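PDB 3TZG: DUF4595 domain-containing protein, which is of unknown function but folds as a porin-like beta barrel built of antiparallel strands. Local coordinates for residues T14-E19 and L241-L246; R76-R81 and K95-D100; E138-F143 and S152-Y157; N162-A167 and N196-P201; Y215-N220 and I231-N236. All coordinates share one frame; numbering follows the deposited sequence.

Interaction 1 of 5, residues T14-E19 and L241-L246; sequences TDLTGE and LSRIDL
Here the first and last strands of the beta barrel come together, antiparallel, so that a chain that runs strand after strand returns to its start. T14 and D245 form a hydrogen-bonded pair: D245 N gives a nearly straight bond to a lone pair of T14 O (3.0 Å), and T14 N returns one to D245 O. One step on, D15 faces I244 in a non-hydrogen-bonded pair, and L16 N reaches R243 O nearly along its C=O axis. R243 leaves CB extended, its CG anti to the backbone N (chi1 -179°), and runs beside L16, pointing the same way. CG lies 4.0 Å from L16 CD1, CD is nearer at 3.6 Å, and NE, 3.5 Å away, has the same methyl over one face of the guanidinium. Arginine suits this partly exposed position because its aliphatic stem covers the leucine while its charged end pairs with D245. A serine here would probably deprive L16 of that apolar cover and D245 of an ionic partner. R230, on the neighbouring strand, adds a long, weak ion pair to D245 OD1. At the tip, R243 NE meets D245 OD2 at 3.4 Å, a salt bridge whose hydrogen bond is weak.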
# COMPACT_ATOMS: atom_id res chain seq x y z
N THR A 14 -8.95 -11.92 -3.19
CA THR A 14 -9.43 -12.73 -2.07
C THR A 14 -8.39 -12.74 -0.97
O THR A 14 -7.34 -13.37 -1.10
CB THR A 14 -9.77 -14.17 -2.54
OG1 THR A 14 -10.60 -14.12 -3.71
CG2 THR A 14 -10.42 -15.00 -1.46
N ASP A 15 -8.68 -12.02 0.11
CA ASP A 15 -7.82 -11.92 1.28
C ASP A 15 -8.12 -13.05 2.24
O ASP A 15 -9.28 -13.27 2.59
CB ASP A 15 -8.01 -10.55 1.97
CG ASP A 15 -7.17 -10.33 3.21
OD1 ASP A 15 -6.11 -11.01 3.35
OD2 ASP A 15 -7.54 -9.46 4.03
N LEU A 16 -7.08 -13.75 2.68
CA LEU A 16 -7.25 -14.83 3.63
C LEU A 16 -6.63 -14.39 4.98
O LEU A 16 -5.43 -14.54 5.23
CB LEU A 16 -6.70 -16.14 3.06
CG LEU A 16 -7.55 -16.63 1.84
CD1 LEU A 16 -6.79 -17.56 0.94
CD2 LEU A 16 -8.88 -17.24 2.26
N THR A 17 -7.51 -13.72 5.78
CA THR A 17 -7.27 -13.14 7.09
C THR A 17 -7.90 -14.04 8.18
O THR A 17 -9.10 -13.93 8.51
CB THR A 17 -7.85 -11.70 7.13
N GLY A 18 -7.08 -14.94 8.71
CA GLY A 18 -7.49 -15.88 9.75
C GLY A 18 -8.16 -17.13 9.21
O GLY A 18 -7.73 -17.68 8.19
N GLU A 19 -9.21 -17.60 9.92
CA GLU A 19 -9.96 -18.81 9.54
C GLU A 19 -11.00 -18.49 8.45
O GLU A 19 -11.36 -19.38 7.67
CB GLU A 19 -10.65 -19.43 10.77
N LEU A 241 2.20 -15.70 6.66
CA LEU A 241 1.85 -14.43 7.28
C LEU A 241 0.74 -13.76 6.52
O LEU A 241 -0.06 -13.08 7.14
CB LEU A 241 3.06 -13.47 7.39
CG LEU A 241 4.34 -14.00 8.10
CD1 LEU A 241 5.40 -12.97 8.12
CD2 LEU A 241 4.06 -14.49 9.51
N SER A 242 0.67 -13.93 5.18
CA SER A 242 -0.41 -13.40 4.34
C SER A 242 -0.55 -14.20 3.05
O SER A 242 0.44 -14.69 2.50
CB SER A 242 -0.21 -11.93 4.00
OG SER A 242 0.75 -11.77 2.97
N ARG A 243 -1.78 -14.32 2.57
CA ARG A 243 -2.10 -14.99 1.32
C ARG A 243 -3.21 -14.19 0.60
O ARG A 243 -4.30 -14.03 1.13
CB ARG A 243 -2.50 -16.45 1.55
CG ARG A 243 -2.81 -17.22 0.29
CD ARG A 243 -3.32 -18.57 0.69
NE ARG A 243 -4.04 -19.26 -0.37
CZ ARG A 243 -4.39 -20.53 -0.30
NH1 ARG A 243 -4.03 -21.27 0.75
NH2 ARG A 243 -5.03 -21.10 -1.31
N ILE A 244 -2.89 -13.70 -0.60
CA ILE A 244 -3.83 -12.99 -1.45
C ILE A 244 -4.01 -13.80 -2.72
O ILE A 244 -3.03 -14.14 -3.37
CB ILE A 244 -3.38 -11.53 -1.74
CG1 ILE A 244 -3.49 -10.67 -0.46
CG2 ILE A 244 -4.18 -10.89 -2.89
CD1 ILE A 244 -2.15 -10.36 0.15
N ASP A 245 -5.25 -14.16 -3.03
CA ASP A 245 -5.57 -14.90 -4.25
C ASP A 245 -6.20 -13.92 -5.25
O ASP A 245 -7.00 -13.08 -4.85
CB ASP A 245 -6.49 -16.10 -3.94
CG ASP A 245 -5.80 -17.29 -3.28
OD1 ASP A 245 -4.69 -17.65 -3.71
OD2 ASP A 245 -6.44 -17.95 -2.44
N LEU A 246 -5.77 -13.96 -6.52
CA LEU A 246 -6.26 -13.03 -7.53
C LEU A 246 -6.80 -13.74 -8.77
O LEU A 246 -6.25 -14.77 -9.21
CB LEU A 246 -5.16 -12.04 -7.98
CG LEU A 246 -4.51 -11.18 -6.90
CD1 LEU A 246 -3.20 -11.77 -6.46
CD2 LEU A 246 -4.24 -9.83 -7.43

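Interaction 2 of 5, residues R76-R81 and K95-D100; sequences RESRAR and KQTVYD
The guanidinium of R79 carries the amide of Q96 on one face, with Q96 NE2 over its centre, 3.2 Å from R79 CZ, and the two planes turned 67° apart. Q96 NE2 and the guanidinium nitrogens are all donors, so this contact is not a hydrogen bond. At the edge of the Y99 ring lie S78 CB, E77 N and the carbonyl carbon of R76, and Y186 stacks with the same ring. The strands form an antiparallel beta hairpin of the barrel wall, alternating its side chains: R79, Q96, E77 and V98 on a largely exposed face, S78, A80, K95 and T97 on a buried one. T97 and S78 exchange backbone N-to-O bonds of 2.8 Å each. On the buried face S78 OG and Y99 OH are hydrogen-bonded at 3.1 Å, the small serine lying at the edge of the ring. An alanine in place of Y99 would probably leave S78 OG without this bond and loosen the packing against Y186. K95 extends away to a salt bridge with D182, T97 OG1 bonds S110, and R76 NE bonds G71 O. A water in the plane of the R76 guanidinium joins R76 NH1 to Y99 O.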
# COMPACT_ATOMS: atom_id res chain seq x y z
N ARG A 76 -0.43 14.73 -5.34
CA ARG A 76 0.44 15.72 -4.73
C ARG A 76 0.19 15.81 -3.22
O ARG A 76 1.11 16.16 -2.47
CB ARG A 76 0.22 17.08 -5.39
CG ARG A 76 0.54 17.06 -6.88
CD ARG A 76 1.99 16.72 -7.13
NE ARG A 76 2.26 16.51 -8.55
CZ ARG A 76 3.46 16.31 -9.06
NH1 ARG A 76 4.53 16.28 -8.27
NH2 ARG A 76 3.62 16.15 -10.37
N GLU A 77 -1.03 15.45 -2.78
CA GLU A 77 -1.50 15.50 -1.39
C GLU A 77 -2.81 14.74 -1.25
O GLU A 77 -3.52 14.57 -2.24
CB GLU A 77 -1.66 16.96 -0.95
CG GLU A 77 -2.55 17.73 -1.90
CD GLU A 77 -2.68 19.20 -1.64
OE1 GLU A 77 -3.46 19.57 -0.74
OE2 GLU A 77 -2.12 19.98 -2.45
N SER A 78 -3.14 14.29 -0.02
CA SER A 78 -4.40 13.56 0.24
C SER A 78 -4.94 13.84 1.65
O SER A 78 -4.16 14.22 2.54
CB SER A 78 -4.23 12.05 0.07
OG SER A 78 -3.58 11.48 1.20
N ARG A 79 -6.26 13.67 1.85
CA ARG A 79 -6.92 13.79 3.14
C ARG A 79 -7.80 12.59 3.33
O ARG A 79 -8.57 12.23 2.43
CB ARG A 79 -7.69 15.11 3.32
CG ARG A 79 -8.00 15.33 4.79
CD ARG A 79 -8.32 16.73 5.20
NE ARG A 79 -8.34 16.77 6.66
CZ ARG A 79 -8.51 17.86 7.39
NH1 ARG A 79 -8.68 19.04 6.79
NH2 ARG A 79 -8.50 17.79 8.71
N ALA A 80 -7.67 11.94 4.49
CA ALA A 80 -8.41 10.73 4.82
C ALA A 80 -9.03 10.79 6.19
O ALA A 80 -8.50 11.42 7.10
CB ALA A 80 -7.50 9.53 4.73
N ARG A 81 -10.17 10.11 6.32
CA ARG A 81 -10.84 9.92 7.60
C ARG A 81 -10.67 8.46 7.92
O ARG A 81 -10.96 7.62 7.07
CB ARG A 81 -12.30 10.38 7.58
CG ARG A 81 -12.97 10.17 8.94
CD ARG A 81 -14.09 11.13 9.20
NE ARG A 81 -13.58 12.50 9.32
CZ ARG A 81 -14.34 13.56 9.55
NH1 ARG A 81 -15.65 13.43 9.70
NH2 ARG A 81 -13.80 14.76 9.63
N LYS A 95 -6.43 12.36 8.70
CA LYS A 95 -5.09 12.19 8.16
C LYS A 95 -4.83 13.16 7.01
O LYS A 95 -5.60 13.21 6.04
CB LYS A 95 -4.89 10.74 7.68
CG LYS A 95 -3.46 10.42 7.29
CD LYS A 95 -3.40 9.03 6.69
CE LYS A 95 -2.04 8.61 6.26
NZ LYS A 95 -2.01 7.20 5.81
N GLN A 96 -3.76 13.94 7.14
CA GLN A 96 -3.31 14.88 6.12
C GLN A 96 -1.96 14.43 5.57
O GLN A 96 -0.97 14.35 6.31
CB GLN A 96 -3.22 16.29 6.68
CG GLN A 96 -4.53 16.99 6.72
CD GLN A 96 -4.46 18.34 7.39
OE1 GLN A 96 -3.46 18.73 7.98
NE2 GLN A 96 -5.53 19.08 7.31
N THR A 97 -1.91 14.15 4.28
CA THR A 97 -0.69 13.64 3.68
C THR A 97 -0.28 14.47 2.47
O THR A 97 -1.14 15.00 1.75
CB THR A 97 -0.92 12.17 3.27
OG1 THR A 97 -1.17 11.43 4.46
CG2 THR A 97 0.28 11.56 2.57
N VAL A 98 1.05 14.56 2.25
CA VAL A 98 1.69 15.20 1.11
C VAL A 98 2.69 14.21 0.50
O VAL A 98 3.37 13.47 1.21
CB VAL A 98 2.33 16.58 1.43
CG1 VAL A 98 1.26 17.63 1.69
CG2 VAL A 98 3.34 16.50 2.59
N TYR A 99 2.71 14.16 -0.84
CA TYR A 99 3.57 13.30 -1.66
C TYR A 99 4.62 14.19 -2.39
O TYR A 99 4.23 15.15 -3.06
CB TYR A 99 2.71 12.49 -2.67
CG TYR A 99 1.59 11.70 -2.00
CD1 TYR A 99 1.85 10.49 -1.36
CD2 TYR A 99 0.29 12.18 -1.98
CE1 TYR A 99 0.85 9.80 -0.68
CE2 TYR A 99 -0.74 11.48 -1.33
CZ TYR A 99 -0.45 10.29 -0.67
OH TYR A 99 -1.43 9.59 0.01
N ASP A 100 5.93 13.94 -2.16
CA ASP A 100 7.02 14.70 -2.80
C ASP A 100 7.95 13.75 -3.52
O ASP A 100 8.25 12.65 -3.03
CB ASP A 100 7.78 15.55 -1.82
CG ASP A 100 6.94 16.71 -1.35
OD1 ASP A 100 6.96 17.78 -2.02
OD2 ASP A 100 6.25 16.56 -0.32
O HOH W 1 4.74 16.72 -5.29

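Interaction 3 of 5, residues E138-F143 and S152-Y157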
# COMPACT_ATOMS: atom_id res chain seq x y z
N GLU A 138 14.49 0.17 -1.08
CA GLU A 138 14.43 0.45 0.37
C GLU A 138 13.33 1.39 0.73
O GLU A 138 13.00 2.30 -0.05
CB GLU A 138 15.74 1.05 0.87
CG GLU A 138 16.97 0.21 0.73
CD GLU A 138 18.25 0.96 1.04
OE1 GLU A 138 18.18 2.06 1.63
OE2 GLU A 138 19.33 0.40 0.74
N VAL A 139 12.78 1.19 1.92
CA VAL A 139 11.74 2.04 2.50
C VAL A 139 12.17 2.39 3.92
O VAL A 139 12.46 1.50 4.71
CB VAL A 139 10.32 1.44 2.48
CG1 VAL A 139 9.28 2.46 2.99
CG2 VAL A 139 9.94 0.90 1.09
N MSE A 140 12.23 3.67 4.23
CA MSE A 140 12.57 4.17 5.56
C MSE A 140 11.38 4.90 6.12
O MSE A 140 10.82 5.78 5.44
CB MSE A 140 13.80 5.06 5.52
CG MSE A 140 15.06 4.30 5.24
SE MSE A 140 15.95 4.91 3.64
CE MSE A 140 14.68 4.46 2.27
N THR A 141 10.93 4.49 7.32
CA THR A 141 9.76 5.07 7.97
C THR A 141 10.10 5.46 9.37
O THR A 141 10.72 4.68 10.10
CB THR A 141 8.57 4.13 7.96
OG1 THR A 141 8.47 3.42 6.72
CG2 THR A 141 7.29 4.85 8.20
N VAL A 142 9.68 6.67 9.76
CA VAL A 142 9.84 7.23 11.09
C VAL A 142 8.46 7.53 11.61
O VAL A 142 7.71 8.26 10.97
CB VAL A 142 10.77 8.46 11.13
CG1 VAL A 142 10.87 9.03 12.55
CG2 VAL A 142 12.14 8.13 10.58
N PHE A 143 8.14 6.98 12.80
CA PHE A 143 6.86 7.16 13.50
C PHE A 143 7.06 8.01 14.72
O PHE A 143 7.82 7.62 15.62
CB PHE A 143 6.25 5.81 13.89
CG PHE A 143 5.94 4.88 12.74
CD1 PHE A 143 6.92 4.03 12.23
CD2 PHE A 143 4.67 4.83 12.18
CE1 PHE A 143 6.63 3.17 11.17
CE2 PHE A 143 4.37 3.97 11.12
CZ PHE A 143 5.36 3.14 10.63
N SER A 152 11.32 3.62 14.39
CA SER A 152 11.64 3.63 12.97
C SER A 152 11.81 2.22 12.42
O SER A 152 11.99 1.25 13.17
CB SER A 152 12.90 4.43 12.70
OG SER A 152 14.01 3.81 13.33
N CYS A 153 11.79 2.14 11.07
CA CYS A 153 11.98 0.91 10.35
C CYS A 153 12.70 1.16 9.06
O CYS A 153 12.39 2.11 8.34
CB CYS A 153 10.64 0.23 10.10
SG CYS A 153 10.78 -1.46 9.48
N HIS A 154 13.63 0.28 8.73
CA HIS A 154 14.29 0.28 7.45
C HIS A 154 13.96 -1.04 6.80
O HIS A 154 14.24 -2.08 7.40
CB HIS A 154 15.78 0.49 7.62
CG HIS A 154 16.49 1.05 6.42
ND1 HIS A 154 17.53 1.94 6.56
CD2 HIS A 154 16.27 0.83 5.10
CE1 HIS A 154 17.95 2.20 5.34
NE2 HIS A 154 17.22 1.56 4.42
N THR A 155 13.31 -1.01 5.61
CA THR A 155 12.91 -2.21 4.86
C THR A 155 13.77 -2.35 3.56
O THR A 155 13.96 -1.38 2.84
CB THR A 155 11.42 -2.16 4.56
OG1 THR A 155 10.69 -1.95 5.76
CG2 THR A 155 10.93 -3.39 3.91
N TYR A 156 14.33 -3.54 3.31
CA TYR A 156 15.17 -3.78 2.13
C TYR A 156 14.50 -4.83 1.24
O TYR A 156 13.99 -5.82 1.76
CB TYR A 156 16.60 -4.21 2.54
CG TYR A 156 17.31 -3.25 3.46
CD1 TYR A 156 17.15 -3.32 4.84
CD2 TYR A 156 18.17 -2.28 2.95
CE1 TYR A 156 17.86 -2.48 5.70
CE2 TYR A 156 18.85 -1.40 3.80
CZ TYR A 156 18.69 -1.51 5.17
OH TYR A 156 19.32 -0.62 6.02
N TYR A 157 14.49 -4.63 -0.09
CA TYR A 157 13.85 -5.57 -1.03
C TYR A 157 14.84 -6.17 -1.99
O TYR A 157 15.64 -5.47 -2.60
CB TYR A 157 12.73 -4.86 -1.85
CG TYR A 157 11.60 -4.36 -0.99
CD1 TYR A 157 10.58 -5.21 -0.59
CD2 TYR A 157 11.61 -3.07 -0.50
CE1 TYR A 157 9.57 -4.78 0.26
CE2 TYR A 157 10.60 -2.62 0.36
CZ TYR A 157 9.57 -3.47 0.72
OH TYR A 157 8.57 -3.02 1.56
O HOH W 2 10.03 1.24 6.49
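The imidazole of H154 is sandwiched. M140 CG, a selenomethionine atom, sits over the centre of one face, 3.5 Å from the ring centroid and almost on its normal, while Y156 OH lies over the opposite face. In the ring plane H154 NE2 donates to E138 OE1 at 3.0 Å (159°), reaching the oxygen from above the carboxylate plane. A histidine suits this place because it offers flat faces and a directed N-H; the glutamate would probably favour its protonated form. The ring is brought there by CG lying anti to the backbone N (chi1 -157°), while the extended E138 chain runs alongside Y156, CG 3.5 Å from Y156 CD2. The backbone sets the spacing: V139 and T155 are a hydrogen-bonded pair, T155 N reaching V139 O at 2.8 Å, and T141 with C153 is another. On the other side V139 CG2 meets the edge of the Y157 ring at CE2 (3.7 Å), and Y157 OH is bonded to D177 N. A water there is hydrogen-bonded to T141 OG1 (2.7 Å) and lies near C153 O. Such alternating pairs are those of an antiparallel beta hairpin, here one of the barrel wall.

Interaction 4 of 5, residues N162-A167 and N196-P201; sequences NINYQA and NRTALP
A short, loosely bonded antiparallel pairing joins 163-164 to the start of strand 199-208. L200 N donates to I163 O at 3.1 Å, from above the carbonyl plane, and N164 faces A199 in a non-hydrogen-bonded pair. Beyond it Y165 N continues the pairing with a bond of 3.0 Å to T198 O. Y165 holds its CG in the crowded position between backbone N and carbonyl carbon (chi1 76°), which swings the ring across L200 at about a right angle, CD1 3.5 Å from L200 CG. The branched leucine thus packs on the CD1 side of the buried ring, while the phenol oxygen finds its partner in L171 N. N196 OD1 accepts from T198 N, an Asx turn, and from A199 N as well, completing an Asx motif, each bond 3.0 Å; asparagine suits the task because its short side chain reaches nearby amides. N196 ND2 bonds L133 O and a water. R197 starts with CG anti to the backbone N, then bends at chi3 (57°), bringing NH1 to a lone pair of A167 O at 2.9 Å. Another water takes a hydrogen bond from I163 N and gives one to L200 O.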
# COMPACT_ATOMS: atom_id res chain seq x y z
N ASN A 162 14.29 -12.34 -10.16
CA ASN A 162 13.75 -11.61 -11.32
C ASN A 162 12.34 -12.09 -11.67
O ASN A 162 12.07 -12.57 -12.78
CB ASN A 162 14.67 -11.70 -12.54
CG ASN A 162 15.77 -10.66 -12.55
OD1 ASN A 162 16.63 -10.60 -11.66
ND2 ASN A 162 15.75 -9.81 -13.57
N ILE A 163 11.43 -11.92 -10.71
CA ILE A 163 10.01 -12.22 -10.81
C ILE A 163 9.35 -11.00 -11.42
O ILE A 163 9.46 -9.89 -10.90
CB ILE A 163 9.42 -12.64 -9.44
CG1 ILE A 163 10.10 -13.95 -8.98
CG2 ILE A 163 7.88 -12.82 -9.54
CD1 ILE A 163 10.04 -14.24 -7.55
N ASN A 164 8.73 -11.20 -12.57
CA ASN A 164 8.06 -10.15 -13.32
C ASN A 164 6.66 -10.58 -13.65
O ASN A 164 6.39 -11.77 -13.85
CB ASN A 164 8.83 -9.78 -14.60
CG ASN A 164 10.19 -9.21 -14.29
OD1 ASN A 164 10.34 -8.04 -13.89
ND2 ASN A 164 11.22 -10.04 -14.42
N TYR A 165 5.77 -9.62 -13.68
CA TYR A 165 4.38 -9.86 -13.97
C TYR A 165 3.85 -8.79 -14.90
O TYR A 165 4.49 -7.75 -15.09
CB TYR A 165 3.57 -9.90 -12.65
CG TYR A 165 3.30 -8.54 -12.04
CD1 TYR A 165 4.27 -7.90 -11.26
CD2 TYR A 165 2.09 -7.90 -12.22
CE1 TYR A 165 4.05 -6.64 -10.72
CE2 TYR A 165 1.85 -6.63 -11.68
CZ TYR A 165 2.84 -6.01 -10.92
OH TYR A 165 2.63 -4.78 -10.35
N GLN A 166 2.65 -9.03 -15.42
CA GLN A 166 1.92 -8.09 -16.24
C GLN A 166 0.48 -8.10 -15.76
O GLN A 166 -0.16 -9.15 -15.79
CB GLN A 166 2.04 -8.43 -17.72
CG GLN A 166 1.98 -7.21 -18.66
CD GLN A 166 3.29 -6.45 -18.76
OE1 GLN A 166 3.38 -5.29 -18.37
NE2 GLN A 166 4.32 -7.10 -19.31
N ALA A 167 0.03 -6.98 -15.17
CA ALA A 167 -1.33 -6.78 -14.66
C ALA A 167 -1.67 -5.31 -14.72
O ALA A 167 -0.78 -4.47 -14.86
CB ALA A 167 -1.44 -7.33 -13.25
N ASN A 196 8.51 1.66 -12.77
CA ASN A 196 8.47 0.19 -12.90
C ASN A 196 7.32 -0.40 -12.09
O ASN A 196 7.40 -0.54 -10.88
CB ASN A 196 9.80 -0.42 -12.45
CG ASN A 196 9.99 -1.90 -12.66
OD1 ASN A 196 9.08 -2.72 -12.49
ND2 ASN A 196 11.21 -2.29 -12.94
N ARG A 197 6.29 -0.82 -12.79
CA ARG A 197 5.07 -1.42 -12.26
C ARG A 197 5.01 -2.94 -12.69
O ARG A 197 3.94 -3.55 -12.77
CB ARG A 197 3.91 -0.58 -12.85
CG ARG A 197 2.56 -0.70 -12.15
CD ARG A 197 1.51 0.28 -12.70
NE ARG A 197 1.25 0.15 -14.14
CZ ARG A 197 0.55 -0.83 -14.71
NH1 ARG A 197 0.07 -1.83 -13.97
NH2 ARG A 197 0.34 -0.83 -16.02
N THR A 198 6.20 -3.57 -12.84
CA THR A 198 6.43 -4.90 -13.36
C THR A 198 7.15 -5.86 -12.40
O THR A 198 6.90 -7.06 -12.47
CB THR A 198 7.29 -4.67 -14.62
OG1 THR A 198 6.38 -4.56 -15.70
CG2 THR A 198 8.32 -5.76 -14.91
N ALA A 199 8.10 -5.38 -11.60
CA ALA A 199 8.91 -6.26 -10.73
C ALA A 199 8.20 -6.62 -9.42
O ALA A 199 7.45 -5.80 -8.91
CB ALA A 199 10.23 -5.57 -10.40
N LEU A 200 8.50 -7.82 -8.87
CA LEU A 200 8.00 -8.28 -7.56
C LEU A 200 9.17 -8.75 -6.69
O LEU A 200 10.00 -9.52 -7.18
CB LEU A 200 6.96 -9.41 -7.69
CG LEU A 200 5.58 -9.01 -8.21
CD1 LEU A 200 4.73 -10.25 -8.53
CD2 LEU A 200 4.91 -8.04 -7.26
N PRO A 201 9.28 -8.30 -5.41
CA PRO A 201 10.40 -8.75 -4.59
C PRO A 201 10.26 -10.22 -4.18
O PRO A 201 9.16 -10.66 -3.83
CB PRO A 201 10.35 -7.82 -3.38
CG PRO A 201 8.90 -7.49 -3.23
CD PRO A 201 8.38 -7.40 -4.64
O HOH W 3 12.30 -11.22 -7.68
O HOH W 4 11.85 -5.02 -13.79

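Interaction 5 of 5, residues Y215-N220 and I231-N236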
# COMPACT_ATOMS: atom_id res chain seq x y z
N TYR A 215 13.59 -8.72 11.14
CA TYR A 215 12.64 -9.73 10.63
C TYR A 215 12.89 -9.96 9.17
O TYR A 215 13.05 -8.98 8.45
CB TYR A 215 11.18 -9.26 10.87
CG TYR A 215 10.16 -10.36 11.00
CD1 TYR A 215 10.09 -11.14 12.14
CD2 TYR A 215 9.19 -10.55 10.02
CE1 TYR A 215 9.16 -12.18 12.26
CE2 TYR A 215 8.23 -11.57 10.14
CZ TYR A 215 8.23 -12.38 11.26
OH TYR A 215 7.28 -13.38 11.42
N ASN A 216 13.00 -11.21 8.73
CA ASN A 216 13.22 -11.56 7.32
C ASN A 216 12.16 -12.54 6.84
O ASN A 216 11.91 -13.57 7.47
CB ASN A 216 14.61 -12.14 7.09
CG ASN A 216 15.68 -11.10 7.29
OD1 ASN A 216 16.12 -10.40 6.38
ND2 ASN A 216 16.06 -10.92 8.49
N VAL A 217 11.52 -12.19 5.73
CA VAL A 217 10.46 -13.00 5.12
C VAL A 217 10.79 -13.29 3.65
O VAL A 217 11.65 -12.64 3.03
CB VAL A 217 9.05 -12.34 5.24
CG1 VAL A 217 8.65 -12.13 6.68
CG2 VAL A 217 8.98 -11.04 4.46
N HIS A 218 10.07 -14.26 3.09
CA HIS A 218 10.14 -14.64 1.71
C HIS A 218 8.76 -14.46 1.07
O HIS A 218 7.74 -14.82 1.68
CB HIS A 218 10.61 -16.10 1.58
CG HIS A 218 10.64 -16.62 0.16
ND1 HIS A 218 11.63 -16.25 -0.73
CD2 HIS A 218 9.77 -17.43 -0.47
CE1 HIS A 218 11.34 -16.86 -1.86
NE2 HIS A 218 10.24 -17.59 -1.75
N ALA A 219 8.72 -13.88 -0.14
CA ALA A 219 7.49 -13.72 -0.90
C ALA A 219 7.39 -14.82 -1.92
O ALA A 219 8.36 -15.10 -2.61
CB ALA A 219 7.45 -12.37 -1.56
N ASN A 220 6.26 -15.47 -1.98
CA ASN A 220 6.07 -16.58 -2.90
C ASN A 220 4.87 -16.31 -3.85
O ASN A 220 3.74 -16.02 -3.40
CB ASN A 220 5.88 -17.88 -2.10
CG ASN A 220 5.78 -19.08 -2.99
OD1 ASN A 220 6.74 -19.42 -3.69
ND2 ASN A 220 4.59 -19.64 -3.08
N ILE A 231 -0.34 -14.54 -4.11
CA ILE A 231 0.75 -13.82 -3.45
C ILE A 231 0.82 -14.29 -2.01
O ILE A 231 -0.19 -14.22 -1.31
CB ILE A 231 0.62 -12.28 -3.55
CG1 ILE A 231 0.46 -11.80 -5.03
CG2 ILE A 231 1.82 -11.61 -2.87
CD1 ILE A 231 0.21 -10.34 -5.22
N GLU A 232 1.98 -14.81 -1.57
CA GLU A 232 2.18 -15.30 -0.20
C GLU A 232 3.40 -14.71 0.43
O GLU A 232 4.39 -14.49 -0.26
CB GLU A 232 2.31 -16.82 -0.16
CG GLU A 232 1.01 -17.57 -0.21
CD GLU A 232 1.17 -19.07 -0.13
OE1 GLU A 232 2.22 -19.59 -0.58
OE2 GLU A 232 0.22 -19.75 0.34
N VAL A 233 3.35 -14.47 1.74
CA VAL A 233 4.51 -13.96 2.47
C VAL A 233 4.73 -14.93 3.64
O VAL A 233 3.84 -15.12 4.48
CB VAL A 233 4.35 -12.47 2.89
CG1 VAL A 233 5.54 -12.01 3.74
CG2 VAL A 233 4.19 -11.57 1.65
N LEU A 234 5.88 -15.59 3.64
CA LEU A 234 6.20 -16.62 4.64
C LEU A 234 7.42 -16.28 5.52
O LEU A 234 8.41 -15.71 5.05
CB LEU A 234 6.49 -17.96 3.95
CG LEU A 234 5.39 -18.57 3.13
CD1 LEU A 234 5.97 -19.17 1.91
CD2 LEU A 234 4.60 -19.60 3.94
N TYR A 235 7.36 -16.74 6.77
CA TYR A 235 8.44 -16.68 7.74
C TYR A 235 8.91 -18.10 8.04
O TYR A 235 8.09 -18.98 8.28
CB TYR A 235 8.02 -15.95 9.02
CG TYR A 235 9.11 -16.00 10.07
CD1 TYR A 235 10.19 -15.11 10.04
CD2 TYR A 235 9.11 -16.98 11.06
CE1 TYR A 235 11.21 -15.16 11.00
CE2 TYR A 235 10.13 -17.06 12.01
CZ TYR A 235 11.18 -16.15 11.98
OH TYR A 235 12.16 -16.23 12.95
N ASN A 236 10.24 -18.30 8.05
CA ASN A 236 10.94 -19.55 8.33
C ASN A 236 10.37 -20.70 7.49
O ASN A 236 10.18 -21.82 7.98
CB ASN A 236 10.89 -19.90 9.81
CG ASN A 236 11.81 -21.03 10.16
OD1 ASN A 236 12.93 -21.18 9.62
ND2 ASN A 236 11.35 -21.89 11.04
O HOH W 5 12.12 -16.29 6.93
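Y215 and Y235 both place CG anti to the backbone N, with chi1 -154° and 175°, and so their rings come together diagonally across a beta hairpin of the barrel. The planes are only 11° from parallel, yet the rings are slid so far that they barely overlap: the centroids are 4.8 Å apart, Y235 CD1 lies over one face of Y215, and Y215 OH is 3.5 Å from Y235 CG. Tyrosine suits such a partly exposed site, combining a broad apolar surface with a polar end; L241 of the next strand packs against Y215 as well. Further along, V217 CG2 and V233 CG1 touch at 3.6 Å. The backbone pairing is regular. H218 N donates to L234 O at 2.9 Å and L234 N to H218 O at 2.8 Å, both nearly straight, and N220 and E232 form the next hydrogen-bonded pair. The H218 ring turns to D203 of the preceding strand, bonding its OD1 through ND1. N220 and E232 also lie side by side beyond their backbones, pointing the same way with amide and carboxylate planes turned apart, and N220 ND2 gives a weak hydrogen bond to E232 OE1 at 3.4 Å.

How the interactions relate
Interactions 2, 3 and 5 are hairpins of the same barrel, and interaction 4 is a short, weak pairing. Interaction 1 joins residues over 220 positions apart and so spans the other four, which follow one another along the chain. Interactions 1 and 5 are neighbours, their centres about 13 Å apart, because strand 239-247 bonds to 227-235: L241 N lies 2.8 Å from V233 O. P201 of interaction 4 meets Y157 of interaction 3 and A219 of interaction 5, on strands 150-158 and 213-224, the neighbours of 199-208. Interaction 2 stands apart, about 30 Å from interaction 5 between centres and across the chain's middle. Local hairpins thus build much of the wall, and the long-range pairing closes it.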